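Local coordinates for periplasmic beta-glucosidase (Pseudomonas aeruginosa, PDB 6R5T), which probably hydrolyses terminal, non-reducing beta-D-glucosyl residues to release beta-D-glucose, as a periplasmic glycoside hydrolase of family 3, at residues 145-148 and 149-153; 197-201 and 202-206; 234-238 and 239-243. The protein carries 1 engineered substitution. One frame throughout, in Å; residues are numbered along the deposited sequence.

Contact 1 of 3, residues 145-148 and 149-153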
ATOM      1  N   ASP A 145      -6.719 -14.029  -6.184  1.00 11.27           N
ATOM      2  CA  ASP A 145      -8.164 -14.069  -6.502  1.00 11.66           C
ATOM      3  C   ASP A 145      -9.022 -14.736  -5.430  1.00 11.78           C
ATOM      4  O   ASP A 145      -8.746 -15.868  -5.020  1.00 13.44           O
ATOM      5  CB  ASP A 145      -8.421 -14.778  -7.820  1.00 12.89           C
ATOM      6  CG  ASP A 145      -9.897 -14.686  -8.172  1.00 13.70           C
ATOM      7  OD1 ASP A 145     -10.419 -13.546  -8.351  1.00 16.71           O
ATOM      8  OD2 ASP A 145     -10.489 -15.773  -8.279  1.00 14.72           O
ATOM      9  N   THR A 146     -10.103 -14.064  -5.100  1.00 12.16           N
ATOM     10  CA  THR A 146     -11.003 -14.551  -4.014  1.00 12.55           C
ATOM     11  C   THR A 146     -11.720 -15.824  -4.472  1.00 12.99           C
ATOM     12  O   THR A 146     -11.845 -16.761  -3.692  1.00 13.44           O
ATOM     13  CB  THR A 146     -11.975 -13.451  -3.640  1.00 13.81           C
ATOM     14  OG1 THR A 146     -11.239 -12.296  -3.252  1.00 14.24           O
ATOM     15  CG2 THR A 146     -12.899 -13.913  -2.557  1.00 14.22           C
ATOM     16  N   TYR A 147     -12.257 -15.846  -5.691  1.00 13.09           N
ATOM     17  CA  TYR A 147     -12.970 -17.018  -6.228  1.00 13.18           C
ATOM     18  C   TYR A 147     -12.079 -18.255  -6.209  1.00 12.34           C
ATOM     19  O   TYR A 147     -12.458 -19.352  -5.678  1.00 13.64           O
ATOM     20  CB  TYR A 147     -13.604 -16.698  -7.575  1.00 13.29           C
ATOM     21  CG  TYR A 147     -14.382 -17.814  -8.187  1.00 15.43           C
ATOM     22  CD1 TYR A 147     -13.772 -18.749  -8.980  1.00 17.54           C
ATOM     23  CD2 TYR A 147     -15.739 -17.899  -7.979  1.00 21.99           C
ATOM     24  CE1 TYR A 147     -14.475 -19.836  -9.501  1.00 21.17           C
ATOM     25  CE2 TYR A 147     -16.465 -18.939  -8.538  1.00 23.03           C
ATOM     26  CZ  TYR A 147     -15.845 -19.903  -9.281  1.00 25.93           C
ATOM     27  OH  TYR A 147     -16.729 -20.818  -9.814  1.00 30.06           O
ATOM     28  N   LEU A 148     -10.918 -18.159  -6.830  1.00 12.63           N
ATOM     29  CA  LEU A 148     -10.043 -19.307  -6.988  1.00 12.90           C
ATOM     30  C   LEU A 148      -9.555 -19.728  -5.582  1.00 12.44           C
ATOM     31  O   LEU A 148      -9.555 -20.943  -5.310  1.00 13.39           O
ATOM     32  CB  LEU A 148      -8.882 -18.938  -7.900  1.00 14.49           C
ATOM     33  CG  LEU A 148      -7.884 -20.056  -8.106  1.00 15.95           C
ATOM     34  CD1 LEU A 148      -8.561 -21.298  -8.703  1.00 18.28           C
ATOM     35  CD2 LEU A 148      -6.786 -19.576  -9.024  1.00 19.19           C
ATOM     36  N   THR A 149      -9.090 -18.784  -4.760  1.00 12.22           N
ATOM     37  CA  THR A 149      -8.558 -19.162  -3.443  1.00 12.55           C
ATOM     38  C   THR A 149      -9.673 -19.802  -2.585  1.00 11.56           C
ATOM     39  O   THR A 149      -9.384 -20.800  -1.861  1.00 12.46           O
ATOM     40  CB  THR A 149      -7.917 -17.980  -2.736  1.00 12.17           C
ATOM     41  OG1 THR A 149      -6.765 -17.613  -3.511  1.00 13.80           O
ATOM     42  CG2 THR A 149      -7.544 -18.290  -1.299  1.00 12.83           C
ATOM     43  N   SER A 150     -10.891 -19.299  -2.678  1.00 12.06           N
ATOM     44  CA  SER A 150     -12.049 -19.874  -1.930  1.00 12.79           C
ATOM     45  C   SER A 150     -12.290 -21.316  -2.391  1.00 15.11           C
ATOM     46  O   SER A 150     -12.494 -22.219  -1.542  1.00 15.32           O
ATOM     47  CB  SER A 150     -13.254 -19.048  -2.031  1.00 13.81           C
ATOM     48  OG  SER A 150     -13.030 -17.800  -1.407  1.00 14.40           O
ATOM     49  N   LEU A 151     -12.282 -21.541  -3.689  1.00 13.88           N
ATOM     50  CA  LEU A 151     -12.508 -22.890  -4.225  1.00 15.71           C
ATOM     51  C   LEU A 151     -11.408 -23.827  -3.721  1.00 14.79           C
ATOM     52  O   LEU A 151     -11.708 -24.937  -3.209  1.00 16.06           O
ATOM     53  CB  LEU A 151     -12.518 -22.786  -5.756  1.00 18.54           C
ATOM     54  CG  LEU A 151     -12.880 -24.041  -6.531  1.00 24.92           C
ATOM     55  CD1 LEU A 151     -13.209 -23.646  -7.969  1.00 28.64           C
ATOM     56  CD2 LEU A 151     -11.767 -25.039  -6.608  1.00 30.32           C
ATOM     57  N   LEU A 152     -10.155 -23.440  -3.852  1.00 12.71           N
ATOM     58  CA  LEU A 152      -9.017 -24.297  -3.477  1.00 13.82           C
ATOM     59  C   LEU A 152      -8.982 -24.505  -1.956  1.00 13.54           C
ATOM     60  O   LEU A 152      -8.583 -25.558  -1.532  1.00 14.17           O
ATOM     61  CB  LEU A 152      -7.714 -23.743  -4.052  1.00 14.97           C
ATOM     62  CG  LEU A 152      -7.691 -23.706  -5.587  1.00 15.31           C
ATOM     63  CD1 LEU A 152      -6.291 -23.310  -6.008  1.00 16.75           C
ATOM     64  CD2 LEU A 152      -8.011 -25.088  -6.205  1.00 17.27           C
ATOM     65  N   SER A 153      -9.414 -23.524  -1.159  1.00 13.84           N
ATOM     66  CA  SER A 153      -9.492 -23.648   0.303  1.00 14.21           C
ATOM     67  C   SER A 153     -10.395 -24.844   0.645  1.00 14.70           C
ATOM     68  O   SER A 153      -9.979 -25.701   1.422  1.00 15.98           O
ATOM     69  CB  SER A 153     -10.006 -22.359   0.892  1.00 14.67           C
ATOM     70  OG  SER A 153     -10.350 -22.501   2.277  1.00 14.37           O
TER
HETATM   71  O   HOH W   1      -6.069 -16.787  -6.205  1.00 15.06           O
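Ser150 turns its hydroxyl back onto the carbonyl of Thr146 one helical turn earlier, with OG donating to Thr146 O at 2.8 Å. The backbone N of Ser150 takes the same oxygen at 2.9 Å, so two donors grip it, arriving from opposite faces of the carbonyl plane. What allows this is the first torsion of Ser150 (chi1 -65°), which lays OG beside its own backbone N. On another side of the helix Leu148 and Leu152 meet through their branches, CD1 of Leu148 lying 4.0 Å from CG of Leu152 as the two chains cross at a slant. Tyr147 adds a looser touch, its CE1 4.3 Å from Leu151 CD1.

Behind these contacts stands the start of the helix. Asp145 is the N-cap: its OD2 accepts from Leu148 N at 2.8 Å, on the anti side and 30° out of the carboxylate plane, while OD1 is held by Tyr578. A water accepts from Asp145 N and donates to Thr149 OG1 at 2.9 Å, tying the cap to the first turn.

The helix opening at Thr146 is wedged between several elements. Leu148 and Leu151 rest on Phe676 of strand 672-681, Leu152 packs on Val103 of helix 100-116, and Thr149 and Ser150 lean on Pro207 of helix 206-213.

Contact 2 of 3, residues 197-201 and 202-206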
ATOM      1  N   LEU A 197     -14.843  -2.595   5.774  1.00 15.07           N
ATOM      2  CA  LEU A 197     -15.620  -3.826   5.952  1.00 16.37           C
ATOM      3  C   LEU A 197     -16.107  -4.354   4.621  1.00 15.59           C
ATOM      4  O   LEU A 197     -16.100  -5.579   4.423  1.00 14.34           O
ATOM      5  CB  LEU A 197     -16.717  -3.609   6.986  1.00 17.22           C
ATOM      6  CG  LEU A 197     -16.185  -3.378   8.406  1.00 23.49           C
ATOM      7  CD1 LEU A 197     -17.323  -2.965   9.342  1.00 26.92           C
ATOM      8  CD2 LEU A 197     -15.479  -4.628   8.945  1.00 26.86           C
ATOM      9  N   PRO A 198     -16.600  -3.538   3.650  1.00 16.72           N
ATOM     10  CA  PRO A 198     -16.999  -4.142   2.391  1.00 16.50           C
ATOM     11  C   PRO A 198     -15.857  -4.901   1.706  1.00 15.66           C
ATOM     12  O   PRO A 198     -16.102  -5.956   1.128  1.00 16.75           O
ATOM     13  CB  PRO A 198     -17.521  -2.945   1.590  1.00 16.72           C
ATOM     14  CG  PRO A 198     -17.999  -2.009   2.643  1.00 18.15           C
ATOM     15  CD  PRO A 198     -16.955  -2.109   3.740  1.00 15.98           C
ATOM     16  N   ARG A 199     -14.642  -4.365   1.741  1.00 14.55           N
ATOM     17  CA  ARG A 199     -13.484  -5.063   1.101  1.00 16.05           C
ATOM     18  C   ARG A 199     -13.208  -6.373   1.864  1.00 13.26           C
ATOM     19  O   ARG A 199     -12.927  -7.437   1.263  1.00 14.04           O
ATOM     20  CB  ARG A 199     -12.249  -4.172   1.044  1.00 15.78           C
ATOM     21  CG  ARG A 199     -10.997  -4.886   0.582  1.00 16.02           C
ATOM     22  CD  ARG A 199      -9.783  -3.984   0.443  1.00 19.15           C
ATOM     23  NE  ARG A 199      -9.848  -3.180  -0.764  1.00 20.61           N
ATOM     24  CZ  ARG A 199      -8.813  -2.477  -1.243  1.00 21.00           C
ATOM     25  NH1 ARG A 199      -7.676  -2.413  -0.592  1.00 24.09           N
ATOM     26  NH2 ARG A 199      -8.931  -1.818  -2.365  1.00 25.43           N
ATOM     27  N   MET A 200     -13.232  -6.285   3.176  1.00 14.26           N
ATOM     28  CA  MET A 200     -12.980  -7.460   4.030  1.00 13.34           C
ATOM     29  C   MET A 200     -13.975  -8.570   3.675  1.00 14.16           C
ATOM     30  O   MET A 200     -13.591  -9.735   3.405  1.00 14.59           O
ATOM     31  CB  MET A 200     -13.079  -7.028   5.500  1.00 15.44           C
ATOM     32  CG  MET A 200     -12.431  -7.944   6.421  1.00 18.15           C
ATOM     33  SD  MET A 200     -12.761  -7.406   8.133  1.00 17.74           S
ATOM     34  CE  MET A 200     -11.953  -5.840   8.279  1.00 15.83           C
ATOM     35  N   PHE A 201     -15.271  -8.240   3.650  1.00 13.86           N
ATOM     36  CA  PHE A 201     -16.321  -9.249   3.435  1.00 14.36           C
ATOM     37  C   PHE A 201     -16.330  -9.780   2.008  1.00 14.58           C
ATOM     38  O   PHE A 201     -16.533 -10.990   1.801  1.00 16.52           O
ATOM     39  CB  PHE A 201     -17.677  -8.693   3.861  1.00 14.98           C
ATOM     40  CG  PHE A 201     -17.908  -8.856   5.346  1.00 17.58           C
ATOM     41  CD1 PHE A 201     -17.306  -8.032   6.251  1.00 18.13           C
ATOM     42  CD2 PHE A 201     -18.493 -10.015   5.824  1.00 25.59           C
ATOM     43  CE1 PHE A 201     -17.480  -8.214   7.616  1.00 20.43           C
ATOM     44  CE2 PHE A 201     -18.599 -10.251   7.191  1.00 28.06           C
ATOM     45  CZ  PHE A 201     -18.128  -9.321   8.081  1.00 24.64           C
ATOM     46  N   GLN A 202     -16.162  -8.908   1.021  1.00 14.32           N
ATOM     47  CA  GLN A 202     -16.261  -9.318  -0.388  1.00 16.11           C
ATOM     48  C   GLN A 202     -15.012 -10.088  -0.815  1.00 14.24           C
ATOM     49  O   GLN A 202     -15.139 -11.097  -1.539  1.00 15.06           O
ATOM     50  CB  GLN A 202     -16.437  -8.091  -1.279  1.00 16.67           C
ATOM     51  CG  GLN A 202     -16.765  -8.461  -2.711  1.00 19.43           C
ATOM     52  CD  GLN A 202     -18.168  -9.010  -2.871  1.00 22.35           C
ATOM     53  OE1 GLN A 202     -19.043  -8.809  -2.052  1.00 31.71           O
ATOM     54  NE2 GLN A 202     -18.414  -9.623  -4.006  1.00 24.05           N
ATOM     55  N   ASP A 203     -13.829  -9.622  -0.404  1.00 13.44           N
ATOM     56  CA  ASP A 203     -12.588 -10.106  -1.055  1.00 15.11           C
ATOM     57  C   ASP A 203     -11.712 -10.952  -0.119  1.00 14.35           C
ATOM     58  O   ASP A 203     -11.047 -11.866  -0.629  1.00 14.77           O
ATOM     59  CB  ASP A 203     -11.754  -8.921  -1.530  1.00 16.21           C
ATOM     60  CG  ASP A 203     -12.439  -8.091  -2.613  1.00 21.44           C
ATOM     61  OD1 ASP A 203     -13.272  -8.664  -3.367  1.00 23.29           O
ATOM     62  OD2 ASP A 203     -12.087  -6.924  -2.702  1.00 30.06           O
ATOM     63  N   TYR A 204     -11.628 -10.657   1.169  1.00 13.58           N
ATOM     64  CA  TYR A 204     -10.561 -11.261   2.012  1.00 14.02           C
ATOM     65  C   TYR A 204     -11.112 -12.367   2.897  1.00 15.37           C
ATOM     66  O   TYR A 204     -10.376 -13.334   3.099  1.00 17.12           O
ATOM     67  CB  TYR A 204      -9.885 -10.182   2.850  1.00 14.43           C
ATOM     68  CG  TYR A 204      -8.811  -9.438   2.114  1.00 14.94           C
ATOM     69  CD1 TYR A 204      -9.092  -8.359   1.285  1.00 16.91           C
ATOM     70  CD2 TYR A 204      -7.493  -9.852   2.187  1.00 16.21           C
ATOM     71  CE1 TYR A 204      -8.079  -7.700   0.613  1.00 19.67           C
ATOM     72  CE2 TYR A 204      -6.473  -9.205   1.532  1.00 16.12           C
ATOM     73  CZ  TYR A 204      -6.775  -8.130   0.703  1.00 17.67           C
ATOM     74  OH  TYR A 204      -5.757  -7.524   0.026  1.00 18.20           O
ATOM     75  N   LEU A 205     -12.343 -12.274   3.380  1.00 13.85           N
ATOM     76  CA  LEU A 205     -12.880 -13.293   4.311  1.00 13.63           C
ATOM     77  C   LEU A 205     -13.396 -14.556   3.613  1.00 13.95           C
ATOM     78  O   LEU A 205     -13.375 -15.602   4.246  1.00 15.20           O
ATOM     79  CB  LEU A 205     -13.967 -12.679   5.185  1.00 14.20           C
ATOM     80  CG  LEU A 205     -13.484 -11.700   6.235  1.00 13.87           C
ATOM     81  CD1 LEU A 205     -14.685 -10.989   6.873  1.00 15.72           C
ATOM     82  CD2 LEU A 205     -12.644 -12.400   7.285  1.00 17.54           C
ATOM     83  N   PRO A 206     -13.930 -14.550   2.368  1.00 14.74           N
ATOM     84  CA  PRO A 206     -14.532 -15.751   1.795  1.00 13.71           C
ATOM     85  C   PRO A 206     -13.694 -17.028   1.816  1.00 14.34           C
ATOM     86  O   PRO A 206     -14.286 -18.111   2.031  1.00 15.53           O
ATOM     87  CB  PRO A 206     -14.948 -15.344   0.383  1.00 14.88           C
ATOM     88  CG  PRO A 206     -15.243 -13.883   0.537  1.00 15.04           C
ATOM     89  CD  PRO A 206     -14.189 -13.374   1.497  1.00 14.66           C
TER
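With chi1 at -71°, Leu205 sets CG beside its own backbone N, and its CD1 comes to rest squarely over the ring of Phe201. That methyl sits 3.8 Å from the ring centroid and only 3° off the ring normal, a CH-pi contact with the carbon above the middle of the face. The same CD1 also lies 3.8 Å from CG of Met200, which stands anti to the backbone N, so one methyl serves both an aromatic and a thioether side chain.

The backbone underneath changes pitch here. Gln202 N and Asp203 N keep the ordinary i to i-4 bonds. Tyr204 N, still i to i-4, approaches Met200 O from above the plane of that carbonyl at 3.1 Å, and Leu205 N adds an i to i-5 bond, coming nearly end-on to Met200 O at 2.8 Å. This last bond makes a wider pi-type turn near the end of helix 197-204. Pro206, with no N-H to give, brings CD to 3.4 Å from Phe201 O. This helix belongs to the TIM-barrel-type N-terminal domain of the family 3 fold, and it follows strand 172-178 of the parallel sheet along the chain.

On another face, Arg199 and Tyr204 run side by side in the same direction, Arg199 CG lying 4.0 Å from Tyr204 CD1, with the guanidinium and ring planes 33° apart. At its far end the arginine meets the second subunit, where NH2 forms a salt bridge with Glu185 of that chain. Asp203 lies across the arginine stem, its OD2 4.0 Å from Arg199 CG, and reaches Arg131 through a weak, long ion pair. Gln202 heads elsewhere, OE1 accepting from Tyr701 N.

Contact 3 of 3, residues 234-238 and 239-243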
ATOM      1  N   ASN A 234      -9.522 -10.307  19.210  1.00 13.95           N
ATOM      2  CA  ASN A 234     -10.596  -9.693  18.404  1.00 13.69           C
ATOM      3  C   ASN A 234     -11.878 -10.497  18.565  1.00 14.45           C
ATOM      4  O   ASN A 234     -12.088 -11.485  17.834  1.00 14.55           O
ATOM      5  CB  ASN A 234     -10.130  -9.577  16.957  1.00 12.75           C
ATOM      6  CG  ASN A 234     -10.971  -8.589  16.200  1.00 15.75           C
ATOM      7  OD1 ASN A 234     -12.206  -8.645  16.293  1.00 15.21           O
ATOM      8  ND2 ASN A 234     -10.313  -7.750  15.400  1.00 16.40           N
ATOM      9  N   ARG A 235     -12.702 -10.124  19.548  1.00 16.00           N
ATOM     10  CA  ARG A 235     -13.932 -10.885  19.827  1.00 15.77           C
ATOM     11  C   ARG A 235     -14.923 -10.780  18.658  1.00 15.32           C
ATOM     12  O   ARG A 235     -15.628 -11.757  18.362  1.00 15.71           O
ATOM     13  CB  ARG A 235     -14.555 -10.403  21.129  1.00 18.68           C
ATOM     14  CG  ARG A 235     -15.695 -11.289  21.612  1.00 22.82           C
ATOM     15  CD  ARG A 235     -16.164 -10.858  22.998  1.00 28.43           C
ATOM     16  NE  ARG A 235     -17.501 -11.404  23.157  1.00 32.70           N
ATOM     17  CZ  ARG A 235     -17.799 -12.609  23.591  1.00 43.00           C
ATOM     18  NH1 ARG A 235     -16.843 -13.426  24.030  1.00 47.66           N
ATOM     19  NH2 ARG A 235     -19.074 -12.977  23.620  1.00 40.16           N
ATOM     20  N   TRP A 236     -14.911  -9.666  17.947  1.00 14.85           N
ATOM     21  CA  TRP A 236     -15.773  -9.517  16.767  1.00 17.18           C
ATOM     22  C   TRP A 236     -15.392 -10.620  15.774  1.00 16.28           C
ATOM     23  O   TRP A 236     -16.243 -11.343  15.221  1.00 17.08           O
ATOM     24  CB  TRP A 236     -15.656  -8.097  16.206  1.00 19.37           C
ATOM     25  CG  TRP A 236     -16.305  -8.043  14.877  1.00 22.52           C
ATOM     26  CD1 TRP A 236     -17.661  -8.008  14.657  1.00 25.96           C
ATOM     27  CD2 TRP A 236     -15.666  -8.208  13.598  1.00 23.97           C
ATOM     28  NE1 TRP A 236     -17.902  -8.098  13.311  1.00 30.73           N
ATOM     29  CE2 TRP A 236     -16.701  -8.219  12.645  1.00 26.22           C
ATOM     30  CE3 TRP A 236     -14.338  -8.310  13.167  1.00 24.24           C
ATOM     31  CZ2 TRP A 236     -16.425  -8.332  11.285  1.00 31.79           C
ATOM     32  CZ3 TRP A 236     -14.070  -8.419  11.820  1.00 25.90           C
ATOM     33  CH2 TRP A 236     -15.106  -8.457  10.898  1.00 27.41           C
ATOM     34  N   LEU A 237     -14.100 -10.752  15.505  1.00 13.81           N
ATOM     35  CA  LEU A 237     -13.658 -11.739  14.500  1.00 14.66           C
ATOM     36  C   LEU A 237     -13.907 -13.174  14.963  1.00 14.31           C
ATOM     37  O   LEU A 237     -14.403 -13.991  14.152  1.00 14.93           O
ATOM     38  CB  LEU A 237     -12.177 -11.493  14.211  1.00 16.08           C
ATOM     39  CG  LEU A 237     -11.559 -12.398  13.163  1.00 17.17           C
ATOM     40  CD1 LEU A 237     -11.882 -11.920  11.774  1.00 17.61           C
ATOM     41  CD2 LEU A 237     -10.052 -12.488  13.363  1.00 18.74           C
ATOM     42  N   LEU A 238     -13.522 -13.509  16.199  1.00 13.82           N
ATOM     43  CA  LEU A 238     -13.394 -14.932  16.567  1.00 14.37           C
ATOM     44  C   LEU A 238     -14.721 -15.441  17.119  1.00 15.73           C
ATOM     45  O   LEU A 238     -14.906 -16.651  17.138  1.00 16.98           O
ATOM     46  CB  LEU A 238     -12.290 -15.078  17.605  1.00 14.75           C
ATOM     47  CG  LEU A 238     -10.902 -14.698  17.154  1.00 14.85           C
ATOM     48  CD1 LEU A 238      -9.961 -14.964  18.302  1.00 15.72           C
ATOM     49  CD2 LEU A 238     -10.507 -15.452  15.906  1.00 14.45           C
ATOM     50  N   THR A 239     -15.536 -14.560  17.645  1.00 15.53           N
ATOM     51  CA  THR A 239     -16.829 -14.938  18.270  1.00 16.47           C
ATOM     52  C   THR A 239     -18.009 -14.476  17.428  1.00 16.34           C
ATOM     53  O   THR A 239     -18.730 -15.348  16.946  1.00 17.60           O
ATOM     54  CB  THR A 239     -16.936 -14.435  19.710  1.00 18.85           C
ATOM     55  OG1 THR A 239     -15.892 -15.019  20.503  1.00 21.03           O
ATOM     56  CG2 THR A 239     -18.263 -14.849  20.296  1.00 21.79           C
ATOM     57  N   ASP A 240     -18.201 -13.168  17.247  1.00 17.14           N
ATOM     58  CA  ASP A 240     -19.378 -12.653  16.510  1.00 18.27           C
ATOM     59  C   ASP A 240     -19.396 -13.220  15.081  1.00 17.18           C
ATOM     60  O   ASP A 240     -20.411 -13.721  14.599  1.00 20.67           O
ATOM     61  CB  ASP A 240     -19.396 -11.138  16.541  1.00 20.13           C
ATOM     62  CG  ASP A 240     -19.515 -10.563  17.946  1.00 29.84           C
ATOM     63  OD1 ASP A 240     -19.826 -11.328  18.868  1.00 35.27           O
ATOM     64  OD2 ASP A 240     -19.271  -9.367  18.116  1.00 36.81           O
ATOM     65  N   LEU A 241     -18.281 -13.083  14.358  1.00 15.10           N
ATOM     66  CA  LEU A 241     -18.239 -13.538  12.974  1.00 16.82           C
ATOM     67  C   LEU A 241     -18.072 -15.054  12.928  1.00 15.78           C
ATOM     68  O   LEU A 241     -18.912 -15.747  12.364  1.00 17.60           O
ATOM     69  CB  LEU A 241     -17.096 -12.820  12.274  1.00 18.22           C
ATOM     70  CG  LEU A 241     -16.944 -13.249  10.820  1.00 18.73           C
ATOM     71  CD1 LEU A 241     -18.145 -12.809   9.993  1.00 20.52           C
ATOM     72  CD2 LEU A 241     -15.636 -12.695  10.269  1.00 20.10           C
ATOM     73  N   LEU A 242     -16.954 -15.579  13.426  1.00 15.00           N
ATOM     74  CA  LEU A 242     -16.618 -16.998  13.168  1.00 14.88           C
ATOM     75  C   LEU A 242     -17.666 -17.932  13.798  1.00 15.44           C
ATOM     76  O   LEU A 242     -18.013 -18.899  13.167  1.00 16.98           O
ATOM     77  CB  LEU A 242     -15.235 -17.254  13.761  1.00 16.40           C
ATOM     78  CG  LEU A 242     -14.701 -18.674  13.636  1.00 15.81           C
ATOM     79  CD1 LEU A 242     -14.589 -19.111  12.180  1.00 15.35           C
ATOM     80  CD2 LEU A 242     -13.374 -18.791  14.365  1.00 15.03           C
ATOM     81  N   ARG A 243     -18.121 -17.654  15.021  1.00 16.90           N
ATOM     82  CA  ARG A 243     -19.059 -18.588  15.720  1.00 17.79           C
ATOM     83  C   ARG A 243     -20.498 -18.198  15.429  1.00 17.95           C
ATOM     84  O   ARG A 243     -21.258 -19.041  14.939  1.00 20.03           O
ATOM     85  CB  ARG A 243     -18.776 -18.578  17.218  1.00 19.08           C
ATOM     86  CG  ARG A 243     -17.326 -18.908  17.540  1.00 20.59           C
ATOM     87  CD  ARG A 243     -17.105 -20.362  17.517  1.00 21.34           C
ATOM     88  NE  ARG A 243     -15.769 -20.706  18.010  1.00 21.06           N
ATOM     89  CZ  ARG A 243     -15.292 -21.938  18.033  1.00 21.83           C
ATOM     90  NH1 ARG A 243     -16.058 -22.955  17.641  1.00 23.94           N
ATOM     91  NH2 ARG A 243     -14.053 -22.152  18.435  1.00 22.37           N
TER
HETATM   92  O   HOH W   2     -13.986 -18.591  18.756  1.00 26.65           O
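Leu237 and Leu241 form part of the buried side of this helix, CD1 of the first 4.1 Å from CD2 of the second as the two chains slant past each other. Leu241 CD2 also lies 4.3 Å from Trp236 CH2 and thus touches both Leu237 and the indole. The buried Leu237, Leu238 and Leu242 press on Phe178 of strand 172-178, and Trp236 and Leu241 meet Phe201 of helix 197-204.

The other side is more open to solvent, Arg235 being exposed and Thr239 and Asp240 partly so. Arg235 stretches out from CG to NE, and Thr239 places CG2 3.8 Å above one guanidinium face, offset toward the rim. The polar ends are held from outside the two segments: Arg235 NH1 by Gln280 O, Thr239 OG1 by Ala281 O. Asp240 lays its CB 4.0 Å from Trp236 CD1, with its carboxylate nearly upright to the indole, 80° between the planes.

Arg243, partly exposed, is firmly bonded: a water accepts from its NE at 2.9 Å and lies 2.7 Å from Leu238 O, and the guanidinium goes on to a salt bridge with Asp316 and to Gly250 O.

Thr239 N keeps an alpha-helical bond to Arg235 O, but Asp240 N to Arg235 O, Leu241 N to Trp236 O and Leu242 N to Leu237 O span five residues. Those three make a pi-type widening, here in a helix that Asn234 N-caps and that joins strands of the TIM-barrel-type domain.

All three contacts are turns of helices in the TIM-barrel-type N-terminal domain, all partly buried. Contact 1 lies nearest the middle, its centre about 11 Å from that of the chain, and touches strand 672-681; contact 3 lies farthest out, its centre about 24 Å from the chain's, with an exposed arginine. Contact 2 borders both: Asp203 O probably accepts from Thr146 OG1 of contact 1, while Met200 packs on Trp236 of contact 3. Contacts 1 and 3 do not touch. Contact 1 keeps regular alpha-helical bonding with an N-cap and hydroxyl bonds; both others widen to pi-type turns, contact 2 with a CH-pi contact and the only salt bridge to the second subunit, contact 3 with buried leucines and bonded arginines.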